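Local coordinates for uncharacterized protein (Exiguobacterium sibiricum, PDB 3B77) that is of unknown function but carries a bacterial pleckstrin-homology (PH) domain, followed by a helical YvbH-like region that probably mediates oligomerisation, at residues 39-44 / 48-53; 17-22 / 28-33. All blocks are in the same frame, centred on the assembly; numbering follows the deposited sequence.

Contact 1 of 2, residues 39-44 / 48-53; sequences DEYCFT and LVHLDG
Tyr-41 and His-50 lie side by side on one face of an antiparallel hairpin, their rings pointing the same way. The planes are only 6° apart, but the rings are slid past each other and barely overlap, with centroids 4.7 Å apart. Tyr-41 CE1 does the touching. It sits over one face of the imidazole, 3.5 Å from His-50 NE2. His-50 CG stands anti to the backbone N (chi1 171°), and this swings the ring across toward strand 39-44. There His-50 NE2 donates to Asp-39 OD2 at 2.9 Å. The bond is nearly straight (164°) and lies close to the ring plane. The carboxylate is almost coplanar with the ring and is met on its anti side. Asp-52 brings a second carboxylate beside the first, with its OD1 3.4 Å from Asp-39 OD2. A water lies within hydrogen-bonding distance of both Asp-39 OD1 and Asp-52 OD1.

Further along the same face, Leu-48 CD1 lies over the face of the Phe-43 ring, near its centre and 3.9 Å from the centroid, as a CH-pi contact. Glu-40 and Leu-51, and Cys-42 and Val-49, fill the other face as hydrogen-bonded pairs. Cys-42 CB meets Val-49 CB at 4.0 Å. The backbone is tied most closely at this second pair, where Cys-42 N to Val-49 O and Val-49 N to Cys-42 O are both 2.8 Å.

Tyr-99 meets His-50 edge-to-face from strand 97-104, so the histidine side of the hairpin faces the second sheet of the PH domain. The bond to Asp-39 helps fix the rotation of the imidazole. The paired carboxylates would probably favour a positively charged histidine, and the water between them may ease their repulsion.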
loop_
_atom_site.group_PDB
_atom_site.type_symbol
_atom_site.label_atom_id
_atom_site.label_comp_id
_atom_site.label_asym_id
_atom_site.label_seq_id
_atom_site.Cartn_x
_atom_site.Cartn_y
_atom_site.Cartn_z
ATOM N N ASP A 39 58.311 -16.574 25.562
ATOM C CA ASP A 39 57.051 -17.102 25.044
ATOM C C ASP A 39 57.160 -18.553 24.616
ATOM O O ASP A 39 58.252 -19.074 24.432
ATOM C CB ASP A 39 56.583 -16.268 23.845
ATOM C CG ASP A 39 56.307 -14.823 24.201
ATOM O OD1 ASP A 39 57.283 -14.048 24.271
ATOM O OD2 ASP A 39 55.126 -14.453 24.373
ATOM N N GLU A 40 56.002 -19.191 24.460
ATOM C CA GLU A 40 55.904 -20.547 23.939
ATOM C C GLU A 40 54.676 -20.604 23.012
ATOM O O GLU A 40 53.562 -20.320 23.446
ATOM C CB GLU A 40 55.770 -21.517 25.089
ATOM C CG GLU A 40 56.275 -22.899 24.770
ATOM C CD GLU A 40 56.537 -23.760 26.007
ATOM O OE1 GLU A 40 57.271 -23.313 26.914
ATOM O OE2 GLU A 40 56.041 -24.903 26.048
ATOM N N TYR A 41 54.898 -20.909 21.732
ATOM C CA TYR A 41 53.846 -20.889 20.717
ATOM C C TYR A 41 53.568 -22.312 20.254
ATOM O O TYR A 41 54.357 -22.900 19.540
ATOM C CB TYR A 41 54.279 -20.036 19.530
ATOM C CG TYR A 41 54.630 -18.624 19.889
ATOM C CD1 TYR A 41 53.670 -17.644 19.944
ATOM C CD2 TYR A 41 55.937 -18.267 20.156
ATOM C CE1 TYR A 41 53.993 -16.348 20.256
ATOM C CE2 TYR A 41 56.282 -16.968 20.476
ATOM C CZ TYR A 41 55.307 -16.014 20.520
ATOM O OH TYR A 41 55.621 -14.722 20.837
ATOM N N CYS A 42 52.421 -22.847 20.628
ATOM C CA CYS A 42 52.105 -24.246 20.386
ATOM C C CYS A 42 50.980 -24.346 19.390
ATOM O O CYS A 42 49.891 -23.886 19.665
ATOM C CB CYS A 42 51.686 -24.854 21.718
ATOM S SG CYS A 42 51.331 -26.578 21.736
ATOM N N PHE A 43 51.269 -24.905 18.216
ATOM C CA PHE A 43 50.285 -25.061 17.146
ATOM C C PHE A 43 49.783 -26.495 17.122
ATOM O O PHE A 43 50.529 -27.402 16.803
ATOM C CB PHE A 43 50.893 -24.719 15.793
ATOM C CG PHE A 43 51.333 -23.285 15.664
ATOM C CD1 PHE A 43 52.583 -22.888 16.118
ATOM C CD2 PHE A 43 50.503 -22.347 15.090
ATOM C CE1 PHE A 43 52.999 -21.566 15.986
ATOM C CE2 PHE A 43 50.892 -21.053 14.948
ATOM C CZ PHE A 43 52.148 -20.643 15.397
ATOM N N THR A 44 48.506 -26.675 17.453
ATOM C CA THR A 44 47.876 -27.995 17.479
ATOM C C THR A 44 46.867 -28.087 16.340
ATOM O O THR A 44 46.664 -27.102 15.594
ATOM C CB THR A 44 47.112 -28.268 18.814
ATOM O OG1 THR A 44 45.825 -27.645 18.774
ATOM C CG2 THR A 44 47.890 -27.768 20.028
ATOM N N LEU A 48 45.834 -22.539 18.528
ATOM C CA LEU A 48 47.111 -21.934 18.935
ATOM C C LEU A 48 47.063 -21.741 20.490
ATOM O O LEU A 48 46.225 -21.007 21.046
ATOM C CB LEU A 48 47.387 -20.585 18.235
ATOM C CG LEU A 48 48.560 -19.753 18.798
ATOM C CD1 LEU A 48 49.916 -20.479 18.679
ATOM C CD2 LEU A 48 48.613 -18.339 18.160
ATOM N N VAL A 49 47.972 -22.433 21.172
ATOM C CA VAL A 49 48.116 -22.325 22.612
ATOM C C VAL A 49 49.376 -21.500 22.782
ATOM O O VAL A 49 50.402 -21.828 22.237
ATOM C CB VAL A 49 48.199 -23.709 23.268
ATOM C CG1 VAL A 49 48.466 -23.603 24.747
ATOM C CG2 VAL A 49 46.924 -24.485 23.004
ATOM N N HIS A 50 49.248 -20.375 23.472
ATOM C CA HIS A 50 50.325 -19.426 23.634
ATOM C C HIS A 50 50.475 -19.066 25.102
ATOM O O HIS A 50 49.529 -18.592 25.743
ATOM C CB HIS A 50 50.019 -18.174 22.829
ATOM C CG HIS A 50 50.958 -17.041 23.078
ATOM N ND1 HIS A 50 50.535 -15.728 23.139
ATOM C CD2 HIS A 50 52.295 -17.019 23.292
ATOM C CE1 HIS A 50 51.578 -14.947 23.364
ATOM N NE2 HIS A 50 52.655 -15.707 23.469
ATOM N N LEU A 51 51.675 -19.327 25.617
ATOM C CA LEU A 51 52.071 -18.969 26.962
ATOM C C LEU A 51 52.852 -17.650 26.850
ATOM O O LEU A 51 53.995 -17.654 26.435
ATOM C CB LEU A 51 52.954 -20.082 27.533
ATOM C CG LEU A 51 52.334 -21.449 27.874
ATOM C CD1 LEU A 51 51.675 -22.129 26.645
ATOM C CD2 LEU A 51 53.385 -22.378 28.479
ATOM N N ASP A 52 52.228 -16.532 27.202
ATOM C CA ASP A 52 52.810 -15.192 26.999
ATOM C C ASP A 52 53.541 -14.696 28.232
ATOM O O ASP A 52 52.922 -14.478 29.269
ATOM C CB ASP A 52 51.686 -14.196 26.641
ATOM C CG ASP A 52 52.179 -12.752 26.363
ATOM O OD1 ASP A 52 53.388 -12.434 26.409
ATOM O OD2 ASP A 52 51.303 -11.911 26.086
ATOM N N GLY A 53 54.855 -14.505 28.109
ATOM C CA GLY A 53 55.656 -13.923 29.183
ATOM C C GLY A 53 55.844 -12.437 28.930
ATOM O O GLY A 53 56.646 -12.039 28.078
HETATM O O HOH W 1 55.861 -11.800 25.060
#

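Contact 2 of 2, residues 17-22 / 28-33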
loop_
_atom_site.group_PDB
_atom_site.type_symbol
_atom_site.label_atom_id
_atom_site.label_comp_id
_atom_site.label_asym_id
_atom_site.label_seq_id
_atom_site.Cartn_x
_atom_site.Cartn_y
_atom_site.Cartn_z
ATOM N N ALA A 17 56.357 -26.780 28.514
ATOM C CA ALA A 17 55.330 -26.253 29.409
ATOM C C ALA A 17 53.941 -26.295 28.739
ATOM O O ALA A 17 52.941 -26.598 29.381
ATOM C CB ALA A 17 55.684 -24.829 29.850
ATOM N N ALA A 18 53.914 -26.022 27.436
ATOM C CA ALA A 18 52.694 -25.994 26.644
ATOM C C ALA A 18 51.910 -27.319 26.636
ATOM O O ALA A 18 50.695 -27.306 26.528
ATOM C CB ALA A 18 53.031 -25.570 25.220
ATOM N N ASP A 19 52.601 -28.447 26.770
ATOM C CA ASP A 19 51.969 -29.769 26.695
ATOM C C ASP A 19 50.958 -29.991 27.817
ATOM O O ASP A 19 50.036 -30.775 27.671
ATOM C CB ASP A 19 53.050 -30.864 26.728
ATOM C CG ASP A 19 52.569 -32.221 26.182
ATOM O OD1 ASP A 19 52.221 -32.309 24.989
ATOM O OD2 ASP A 19 52.604 -33.229 26.923
ATOM N N ASP A 20 51.128 -29.295 28.934
ATOM C CA ASP A 20 50.196 -29.413 30.053
ATOM C C ASP A 20 48.817 -28.839 29.751
ATOM O O ASP A 20 47.820 -29.237 30.382
ATOM C CB ASP A 20 50.766 -28.713 31.279
ATOM C CG ASP A 20 51.920 -29.474 31.886
ATOM O OD1 ASP A 20 51.810 -30.718 31.976
ATOM O OD2 ASP A 20 52.925 -28.835 32.275
ATOM N N TYR A 21 48.770 -27.912 28.792
ATOM C CA TYR A 21 47.545 -27.208 28.447
ATOM C C TYR A 21 46.916 -27.744 27.184
ATOM O O TYR A 21 45.870 -27.273 26.774
ATOM C CB TYR A 21 47.827 -25.708 28.348
ATOM C CG TYR A 21 48.492 -25.210 29.603
ATOM C CD1 TYR A 21 47.750 -24.951 30.743
ATOM C CD2 TYR A 21 49.876 -25.067 29.673
ATOM C CE1 TYR A 21 48.353 -24.524 31.913
ATOM C CE2 TYR A 21 50.487 -24.635 30.834
ATOM C CZ TYR A 21 49.722 -24.362 31.955
ATOM O OH TYR A 21 50.306 -23.933 33.134
ATOM N N VAL A 22 47.542 -28.738 26.573
ATOM C CA VAL A 22 46.982 -29.369 25.384
ATOM C C VAL A 22 45.906 -30.322 25.851
ATOM O O VAL A 22 46.088 -30.989 26.865
ATOM C CB VAL A 22 48.059 -30.100 24.562
ATOM C CG1 VAL A 22 47.423 -31.012 23.527
ATOM C CG2 VAL A 22 48.978 -29.083 23.883
ATOM N N GLU A 28 43.745 -33.727 21.058
ATOM C CA GLU A 28 44.497 -32.607 20.556
ATOM C C GLU A 28 45.991 -32.963 20.539
ATOM O O GLU A 28 46.551 -33.457 21.520
ATOM C CB GLU A 28 44.248 -31.361 21.399
ATOM C CG GLU A 28 44.823 -30.118 20.756
ATOM C CD GLU A 28 44.657 -28.901 21.595
ATOM O OE1 GLU A 28 44.523 -29.060 22.814
ATOM O OE2 GLU A 28 44.701 -27.773 21.043
ATOM N N LYS A 29 46.628 -32.681 19.408
ATOM C CA LYS A 29 47.985 -33.105 19.157
ATOM C C LYS A 29 48.831 -31.901 18.698
ATOM O O LYS A 29 48.374 -31.083 17.912
ATOM C CB LYS A 29 47.915 -34.233 18.120
ATOM C CG LYS A 29 49.216 -34.587 17.429
ATOM C CD LYS A 29 49.101 -35.879 16.613
ATOM C CE LYS A 29 50.276 -36.020 15.660
ATOM N NZ LYS A 29 51.534 -35.666 16.337
ATOM N N ILE A 30 50.055 -31.784 19.215
ATOM C CA ILE A 30 50.952 -30.660 18.876
ATOM C C ILE A 30 51.669 -30.946 17.579
ATOM O O ILE A 30 52.268 -31.997 17.438
ATOM C CB ILE A 30 52.038 -30.419 19.927
ATOM C CG1 ILE A 30 51.442 -30.208 21.320
ATOM C CG2 ILE A 30 52.855 -29.209 19.557
ATOM C CD1 ILE A 30 52.476 -30.103 22.443
ATOM N N TYR A 31 51.595 -30.017 16.630
ATOM C CA TYR A 31 52.249 -30.157 15.326
ATOM C C TYR A 31 53.429 -29.222 15.139
ATOM O O TYR A 31 54.245 -29.437 14.256
ATOM C CB TYR A 31 51.249 -29.936 14.201
ATOM C CG TYR A 31 50.337 -31.114 13.966
ATOM C CD1 TYR A 31 49.151 -31.233 14.658
ATOM C CD2 TYR A 31 50.671 -32.112 13.049
ATOM C CE1 TYR A 31 48.310 -32.296 14.464
ATOM C CE2 TYR A 31 49.832 -33.193 12.849
ATOM C CZ TYR A 31 48.646 -33.267 13.565
ATOM O OH TYR A 31 47.771 -34.309 13.401
ATOM N N PHE A 32 53.548 -28.189 15.961
ATOM C CA PHE A 32 54.642 -27.252 15.797
ATOM C C PHE A 32 54.774 -26.434 17.055
ATOM O O PHE A 32 53.793 -25.895 17.543
ATOM C CB PHE A 32 54.365 -26.345 14.612
ATOM C CG PHE A 32 55.611 -25.877 13.912
ATOM C CD1 PHE A 32 56.281 -24.714 14.318
ATOM C CD2 PHE A 32 56.128 -26.599 12.845
ATOM C CE1 PHE A 32 57.439 -24.300 13.670
ATOM C CE2 PHE A 32 57.255 -26.178 12.205
ATOM C CZ PHE A 32 57.912 -25.029 12.614
ATOM N N LEU A 33 55.980 -26.366 17.598
ATOM C CA LEU A 33 56.220 -25.627 18.826
ATOM C C LEU A 33 57.457 -24.770 18.628
ATOM O O LEU A 33 58.456 -25.216 18.047
ATOM C CB LEU A 33 56.362 -26.580 20.011
ATOM C CG LEU A 33 56.571 -26.047 21.436
ATOM C CD1 LEU A 33 55.512 -25.092 21.910
ATOM C CD2 LEU A 33 56.604 -27.219 22.351
#
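The loop leading into the first long strand of the PH domain folds back over that strand through this contact. Residues 17-20 have helical backbone angles, and the turn sets Ala-18, Asp-19 and Val-22 against strand 30-33 and the residues before it. Val-22 divides its two methyls. CG1, anti to the backbone N (chi1 167°), reaches the Glu-28 backbone and lies 3.3 Å from Glu-28 O. CG2 crosses the Ile-30 chain and meets Ile-30 CG1 at 3.7 Å. The far end of that isoleucine, CD1, comes to 3.4 Å from Asp-19 OD1. Further along the strand, Ala-18 CB touches Leu-33 CD1 at 4.2 Å. Replacing Val-22 with an alanine would probably open a gap beside Ile-30 and leave the aliphatic part of Glu-28 without its apolar neighbour.

Glu-28 passes its CB and CG along Val-22 CG1 and carries its charge beyond. Its OE2 has Thr-44 OG1 and a salt bridge to Arg-65 as partners, while OE1 accepts from Leu-23 N. No hydrogen bond joins the two segments directly. Methyl contacts join them instead, and the buried Glu-28 carboxylate adds a polar tie through Leu-23 N, just after residues 17-22.

In the fold
The two contacts meet on the same sheet, where strands 30-35 and 39-44 are neighbours, and their centres are about 8 Å apart. Contact 1 pairs strand 39-44 with the strand that follows it, and contact 2 lays the preceding loop over the strand before it. Two carboxylates tie them together. Glu-40 OE2 of contact 1 probably accepts from Ala-18 N at 2.8 Å, and Glu-28 OE2 of contact 2 is 2.5 Å from Thr-44 OG1, a probable hydrogen bond. Between these points, Cys-42 packs on Ala-18 and Ile-30. The loop thus covers the sheet face of Glu-40 and Cys-42, while Tyr-41 and His-50 face strand 97-104.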